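Local atomic coordinates of LYND (Lyngbya aestuarii, PDB entry 4V1T), a protein that probably acts as a YcaO-type, ATP-dependent cyclodehydratase that turns cysteine residues of cyanobactin precursor peptides into thiazolines. Residues V195-P198 with G199-C203; S309-P312 with T313-D316; A261-I264 with A265-I268. All coordinates share one frame; numbering follows the deposited sequence.

Interaction 1 (V195-P198 with G199-C203); sequences VFVP and GKTGC. With ZN (zinc ion), chain K.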
loop_
_atom_site.group_PDB
_atom_site.type_symbol
_atom_site.label_atom_id
_atom_site.label_comp_id
_atom_site.label_asym_id
_atom_site.label_seq_id
_atom_site.Cartn_x
_atom_site.Cartn_y
_atom_site.Cartn_z
ATOM N N VAL B 195 -5.100 -10.553 -22.205
ATOM C CA VAL B 195 -5.576 -11.669 -22.986
ATOM C C VAL B 195 -7.089 -11.701 -22.815
ATOM O O VAL B 195 -7.584 -11.870 -21.701
ATOM C CB VAL B 195 -4.966 -13.011 -22.527
ATOM C CG1 VAL B 195 -5.717 -14.195 -23.134
ATOM C CG2 VAL B 195 -3.495 -13.071 -22.896
ATOM N N PHE B 196 -7.809 -11.529 -23.920
ATOM C CA PHE B 196 -9.260 -11.638 -23.934
ATOM C C PHE B 196 -9.669 -13.088 -24.166
ATOM O O PHE B 196 -9.321 -13.675 -25.186
ATOM C CB PHE B 196 -9.864 -10.755 -25.035
ATOM C CG PHE B 196 -9.561 -9.288 -24.883
ATOM C CD1 PHE B 196 -10.279 -8.508 -23.999
ATOM C CD2 PHE B 196 -8.556 -8.693 -25.629
ATOM C CE1 PHE B 196 -10.012 -7.164 -23.867
ATOM C CE2 PHE B 196 -8.292 -7.336 -25.514
ATOM C CZ PHE B 196 -9.016 -6.572 -24.630
ATOM N N VAL B 197 -10.408 -13.647 -23.220
ATOM C CA VAL B 197 -10.999 -14.975 -23.369
ATOM C C VAL B 197 -12.528 -14.837 -23.409
ATOM O O VAL B 197 -13.153 -14.637 -22.367
ATOM C CB VAL B 197 -10.594 -15.920 -22.215
ATOM C CG1 VAL B 197 -11.072 -17.333 -22.513
ATOM C CG2 VAL B 197 -9.088 -15.922 -22.015
ATOM N N PRO B 198 -13.131 -14.918 -24.612
ATOM C CA PRO B 198 -14.586 -14.772 -24.765
ATOM C C PRO B 198 -15.383 -15.694 -23.856
ATOM O O PRO B 198 -15.185 -16.900 -23.897
ATOM C CB PRO B 198 -14.817 -15.140 -26.229
ATOM C CG PRO B 198 -13.570 -14.722 -26.905
ATOM C CD PRO B 198 -12.461 -15.006 -25.920
ATOM N N GLY B 199 -16.256 -15.115 -23.035
ATOM C CA GLY B 199 -17.049 -15.880 -22.077
ATOM C C GLY B 199 -16.492 -15.870 -20.659
ATOM O O GLY B 199 -17.239 -16.047 -19.693
ATOM N N LYS B 200 -15.184 -15.667 -20.529
ATOM C CA LYS B 200 -14.534 -15.655 -19.216
ATOM C C LYS B 200 -14.121 -14.257 -18.784
ATOM O O LYS B 200 -14.618 -13.742 -17.790
ATOM C CB LYS B 200 -13.316 -16.575 -19.221
ATOM C CG LYS B 200 -13.696 -18.042 -19.225
ATOM C CD LYS B 200 -12.485 -18.955 -19.319
ATOM C CE LYS B 200 -12.816 -20.214 -20.106
ATOM N NZ LYS B 200 -14.078 -20.849 -19.635
ATOM N N THR B 201 -13.204 -13.656 -19.531
ATOM C CA THR B 201 -12.732 -12.308 -19.223
ATOM C C THR B 201 -13.678 -11.281 -19.816
ATOM O O THR B 201 -14.608 -11.628 -20.546
ATOM C CB THR B 201 -11.318 -12.068 -19.790
ATOM O OG1 THR B 201 -11.372 -12.102 -21.224
ATOM C CG2 THR B 201 -10.347 -13.122 -19.277
ATOM N N GLY B 202 -13.429 -10.012 -19.516
ATOM C CA GLY B 202 -14.147 -8.944 -20.172
ATOM C C GLY B 202 -13.735 -8.876 -21.631
ATOM O O GLY B 202 -12.703 -9.410 -22.008
ATOM N N CYS B 203 -14.559 -8.238 -22.454
ATOM C CA CYS B 203 -14.239 -8.042 -23.863
ATOM C C CYS B 203 -13.504 -6.711 -24.040
ATOM O O CYS B 203 -13.248 -5.993 -23.063
ATOM C CB CYS B 203 -15.522 -8.087 -24.691
ATOM S SG CYS B 203 -16.743 -6.779 -24.308
HETATM ZN ZN ZN K . -17.852 -6.774 -22.663
#
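Val197 and Thr201 meet with their side chains at about a right angle, and a pair of hydrogen bonds runs between them in opposite directions. The backbone N of Val197 donates to Thr201 OG1 over 2.7 Å, fairly straight at 159°. In return Val197 O accepts from Thr201 N at 3.0 Å, with the donor in the carbonyl plane. The same oxygen takes a second bond, 2.9 Å from Lys200 N, whose donor is tilted out of that plane. With Pro198 and Gly199 at its corners, the bond to Lys200 closes a type II beta turn; Gly199 supplies the positive phi (99°) that its third position needs.

Thr201 places its hydroxyl between its own backbone N and carbonyl carbon (chi1 66°), which brings OG1 within reach of the Val197 N-H while leaving it able to donate to Gly202 O at 3.1 Å. The oxygen is therefore held by one accepted and one donated bond, and its rotation is fixed. The methyl CG2 lies against CG2 of Val197. On the other branch, Val197 CG1 rests obliquely against the aliphatic part of Lys200, 3.9 Å from CD, before the lysine chain bends away.

Phe196 turns its ring edge to the loop: CD1 comes within 3.3 Å of Gly202 O, which lies in the ring plane. The side chain of Cys203 sets off away from 195-198, caps the start of helix 204-213 and binds zinc through SG at 2.0 Å.

The loop thus carries the chain from the end of strand 189-196 into helix 204-213. Phe196 stacks on Trp180, Pro198 and Cys203 touch Leu174 of helix 165-176, and Val195 and Val197 lean on Trp267 of helix 250-275.

Interaction 2 (S309-P312 with T313-D316); sequences SQCP and TCGD. With ZN (zinc ion), chain K.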
loop_
_atom_site.group_PDB
_atom_site.type_symbol
_atom_site.label_atom_id
_atom_site.label_comp_id
_atom_site.label_asym_id
_atom_site.label_seq_id
_atom_site.Cartn_x
_atom_site.Cartn_y
_atom_site.Cartn_z
ATOM N N SER B 309 -21.032 -7.122 -16.550
ATOM C CA SER B 309 -22.218 -7.958 -16.789
ATOM C C SER B 309 -23.206 -7.278 -17.723
ATOM O O SER B 309 -23.949 -7.953 -18.436
ATOM C CB SER B 309 -22.922 -8.292 -15.474
ATOM O OG SER B 309 -21.986 -8.687 -14.487
ATOM N N GLN B 310 -23.204 -5.945 -17.713
ATOM C CA GLN B 310 -24.123 -5.159 -18.515
ATOM C C GLN B 310 -23.484 -4.673 -19.810
ATOM O O GLN B 310 -23.967 -3.733 -20.428
ATOM C CB GLN B 310 -24.659 -3.971 -17.702
ATOM C CG GLN B 310 -23.684 -2.824 -17.459
ATOM C CD GLN B 310 -22.784 -3.044 -16.264
ATOM O OE1 GLN B 310 -22.240 -4.133 -16.063
ATOM N NE2 GLN B 310 -22.612 -2.002 -15.460
ATOM N N CYS B 311 -22.406 -5.322 -20.230
ATOM C CA CYS B 311 -21.719 -4.907 -21.442
ATOM C C CYS B 311 -22.630 -5.041 -22.657
ATOM O O CYS B 311 -23.186 -6.116 -22.892
ATOM C CB CYS B 311 -20.459 -5.736 -21.663
ATOM S SG CYS B 311 -19.559 -5.278 -23.163
ATOM N N PRO B 312 -22.782 -3.960 -23.443
ATOM C CA PRO B 312 -23.602 -4.043 -24.667
ATOM C C PRO B 312 -23.142 -5.110 -25.655
ATOM O O PRO B 312 -23.934 -5.541 -26.468
ATOM C CB PRO B 312 -23.455 -2.646 -25.302
ATOM C CG PRO B 312 -22.436 -1.918 -24.491
ATOM C CD PRO B 312 -22.387 -2.571 -23.150
ATOM N N THR B 313 -21.884 -5.532 -25.578
ATOM C CA THR B 313 -21.326 -6.460 -26.559
ATOM C C THR B 313 -21.277 -7.904 -26.039
ATOM O O THR B 313 -21.820 -8.800 -26.669
ATOM C CB THR B 313 -19.904 -6.023 -26.962
ATOM O OG1 THR B 313 -19.924 -4.648 -27.340
ATOM C CG2 THR B 313 -19.386 -6.838 -28.113
ATOM N N CYS B 314 -20.627 -8.116 -24.893
ATOM C CA CYS B 314 -20.426 -9.469 -24.371
ATOM C C CYS B 314 -21.327 -9.825 -23.184
ATOM O O CYS B 314 -21.239 -10.918 -22.650
ATOM C CB CYS B 314 -18.959 -9.660 -23.976
ATOM S SG CYS B 314 -18.518 -8.950 -22.377
ATOM N N GLY B 315 -22.197 -8.906 -22.779
ATOM C CA GLY B 315 -23.040 -9.119 -21.607
ATOM C C GLY B 315 -24.512 -8.880 -21.886
ATOM O O GLY B 315 -24.954 -8.936 -23.036
ATOM N N ASP B 316 -25.264 -8.625 -20.817
ATOM C CA ASP B 316 -26.681 -8.310 -20.903
ATOM C C ASP B 316 -26.911 -6.837 -20.557
ATOM O O ASP B 316 -27.035 -6.486 -19.388
ATOM C CB ASP B 316 -27.486 -9.212 -19.961
ATOM C CG ASP B 316 -28.972 -8.860 -19.937
ATOM O OD1 ASP B 316 -29.477 -8.247 -20.910
ATOM O OD2 ASP B 316 -29.629 -9.202 -18.935
HETATM ZN ZN ZN K . -17.852 -6.774 -22.663
#
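Cys311 and Cys314 direct their sulfurs at one zinc ion, each SG lying 2.3 Å from the metal. They reach it by different torsions: SG of Cys311 stands anti to its backbone N (chi1 180°), whereas SG of Cys314 is folded back between the backbone N and the carbonyl carbon of its own residue (chi1 80°). The SG of Cys314 also packs against Cys311 CB, 3.8 Å away. Cys203 and Cys206 supply the other two sulfurs.

Around this first shell, backbone N-H groups converge on the Cys311 sulfur. Thr313 N donates to Cys311 SG at 3.4 Å. Cys314 N does so at 3.5 Å, almost perfectly straight at 175°. These two donors probably spread some of the negative charge of the thiolate and also fix the turn that carries Cys314.

Further out, the chain folds back on itself. Gly315 N bonds to Cys311 O at 3.0 Å, tilted from the carbonyl plane, and Asp316 N donates to Ser309 O at 2.8 Å. The bare CA of Gly315 allows Ser309 O to sit close over it in a weak CA-H...O contact, and a second such contact joins Gln310 CA to Asp316 O at 3.3 Å. Side chains then tie the turn to its surroundings: Thr313 OG1 is hydrogen-bonded to Asp205, in the helix that follows Cys203, and Gln310 NE2 to Asp724, far along the sequence.

The run Cys-Pro-Thr-Cys-Gly, with N-H...S bonds to its first cysteine, is the hallmark of a zinc knuckle. Here the knuckle furnishes half of a four-cysteine site, and the metal joins it to the start of helix 204-213.

Interaction 3 (A261-I264 with A265-I268); sequences ATEI and AKWI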
loop_
_atom_site.group_PDB
_atom_site.type_symbol
_atom_site.label_atom_id
_atom_site.label_comp_id
_atom_site.label_asym_id
_atom_site.label_seq_id
_atom_site.Cartn_x
_atom_site.Cartn_y
_atom_site.Cartn_z
ATOM N N ALA B 261 6.621 -11.419 -25.872
ATOM C CA ALA B 261 6.927 -12.793 -26.266
ATOM C C ALA B 261 6.869 -13.750 -25.062
ATOM O O ALA B 261 6.290 -14.834 -25.144
ATOM C CB ALA B 261 8.294 -12.862 -26.931
ATOM N N THR B 262 7.456 -13.325 -23.950
ATOM C CA THR B 262 7.460 -14.109 -22.723
ATOM C C THR B 262 6.043 -14.378 -22.223
ATOM O O THR B 262 5.706 -15.501 -21.849
ATOM C CB THR B 262 8.255 -13.383 -21.621
ATOM O OG1 THR B 262 9.607 -13.213 -22.054
ATOM C CG2 THR B 262 8.242 -14.174 -20.321
ATOM N N GLU B 263 5.209 -13.341 -22.215
ATOM C CA GLU B 263 3.847 -13.475 -21.708
ATOM C C GLU B 263 2.967 -14.273 -22.671
ATOM O O GLU B 263 2.005 -14.936 -22.256
ATOM C CB GLU B 263 3.239 -12.103 -21.435
ATOM C CG GLU B 263 3.908 -11.346 -20.304
ATOM C CD GLU B 263 3.827 -12.066 -18.967
ATOM O OE1 GLU B 263 2.794 -12.709 -18.687
ATOM O OE2 GLU B 263 4.796 -11.977 -18.187
ATOM N N ILE B 264 3.302 -14.213 -23.950
ATOM C CA ILE B 264 2.624 -15.025 -24.940
ATOM C C ILE B 264 2.931 -16.500 -24.665
ATOM O O ILE B 264 2.039 -17.330 -24.651
ATOM C CB ILE B 264 3.042 -14.638 -26.368
ATOM C CG1 ILE B 264 2.367 -13.323 -26.764
ATOM C CG2 ILE B 264 2.628 -15.722 -27.370
ATOM C CD1 ILE B 264 3.021 -12.619 -27.945
ATOM N N ALA B 265 4.208 -16.795 -24.449
ATOM C CA ALA B 265 4.653 -18.153 -24.144
ATOM C C ALA B 265 4.001 -18.670 -22.870
ATOM O O ALA B 265 3.520 -19.794 -22.823
ATOM C CB ALA B 265 6.164 -18.198 -24.016
ATOM N N LYS B 266 3.973 -17.834 -21.844
ATOM C CA LYS B 266 3.396 -18.218 -20.582
ATOM C C LYS B 266 1.911 -18.484 -20.718
ATOM O O LYS B 266 1.377 -19.373 -20.057
ATOM C CB LYS B 266 3.644 -17.145 -19.522
ATOM C CG LYS B 266 5.057 -17.152 -18.955
ATOM C CD LYS B 266 5.117 -16.518 -17.581
ATOM C CE LYS B 266 5.144 -15.015 -17.669
ATOM N NZ LYS B 266 4.565 -14.377 -16.465
ATOM N N TRP B 267 1.238 -17.722 -21.573
ATOM C CA TRP B 267 -0.185 -17.955 -21.802
ATOM C C TRP B 267 -0.462 -19.281 -22.506
ATOM O O TRP B 267 -1.329 -20.044 -22.079
ATOM C CB TRP B 267 -0.831 -16.825 -22.613
ATOM C CG TRP B 267 -2.216 -17.187 -22.980
ATOM C CD1 TRP B 267 -2.656 -17.599 -24.201
ATOM C CD2 TRP B 267 -3.345 -17.250 -22.105
ATOM N NE1 TRP B 267 -3.993 -17.895 -24.147
ATOM C CE2 TRP B 267 -4.442 -17.683 -22.872
ATOM C CE3 TRP B 267 -3.537 -16.963 -20.751
ATOM C CZ2 TRP B 267 -5.712 -17.836 -22.335
ATOM C CZ3 TRP B 267 -4.802 -17.125 -20.212
ATOM C CH2 TRP B 267 -5.872 -17.560 -21.003
ATOM N N ILE B 268 0.262 -19.548 -23.589
ATOM C CA ILE B 268 0.003 -20.751 -24.386
ATOM C C ILE B 268 0.327 -22.000 -23.578
ATOM O O ILE B 268 -0.360 -23.028 -23.713
ATOM C CB ILE B 268 0.790 -20.772 -25.723
ATOM C CG1 ILE B 268 2.294 -20.651 -25.477
ATOM C CG2 ILE B 268 0.306 -19.648 -26.626
ATOM C CD1 ILE B 268 3.143 -20.815 -26.718
HETATM O O HOH W 1 2.137 -12.698 -15.976
#
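Glu263 and Lys266, one helical turn apart, run side by side in the same direction and join at their ends in a salt bridge. Lys266 NZ stands 3.0 Å from Glu263 OE2 and 3.3 Å from OE1, and both hydrogen bonds are weak in geometry. The glutamate chain is bent at chi2 (-61°), which brings its carboxylate alongside the end of the lysine, itself bent at chi3. A water completes the link, donating to Glu263 OE1 and accepting from Lys266 NZ.

The backbone carries the regular i to i+4 bonds of the alpha-helix. Ala265 N binds Ala261 O at 2.9 Å, and Ile268 N binds Ile264 O at 3.0 Å. The bond from Trp267 N to Glu263 O is more bent, its donor standing above the carbonyl plane.

Among the nonpolar contacts, Thr262 CG2 lies alongside Lys266, 4.2 Å from CE. Ile264 reaches Leu134 of helix 124-135, Ala265 meets Trp96, and Glu263 touches Leu192 of strand 189-196.

Thr262 OG1 bonds to Ser251 of the second subunit and to Gln258 O one turn back, while Lys266 NZ also bonds to Ser296 O of that subunit. The buried lysine charge is thus shared among a carboxylate, a water and a neighbouring carbonyl, consistent with its remaining protonated where the two copies of the protein meet.

Interactions 1 and 2 share the zinc ion: their centres are 12 Å apart, and Cys203 SG lies 3.4 Å from both Cys311 SG and Cys314 SG. The metal therefore bridges loops separated by about a hundred residues. Interaction 3 approaches interaction 1 from another side, its centre about 17 Å away; Trp267 CE2 packs 3.7 Å from Val195 CG1, and Trp267 CH2 lies equally close to Val197 CG2. Between interactions 2 and 3 the nearest atoms are about 15 Å apart, so 195-203 connects the zinc site with the helix at the subunit interface. None of the three contributes to the ADP pocket, whose residues come later in the chain.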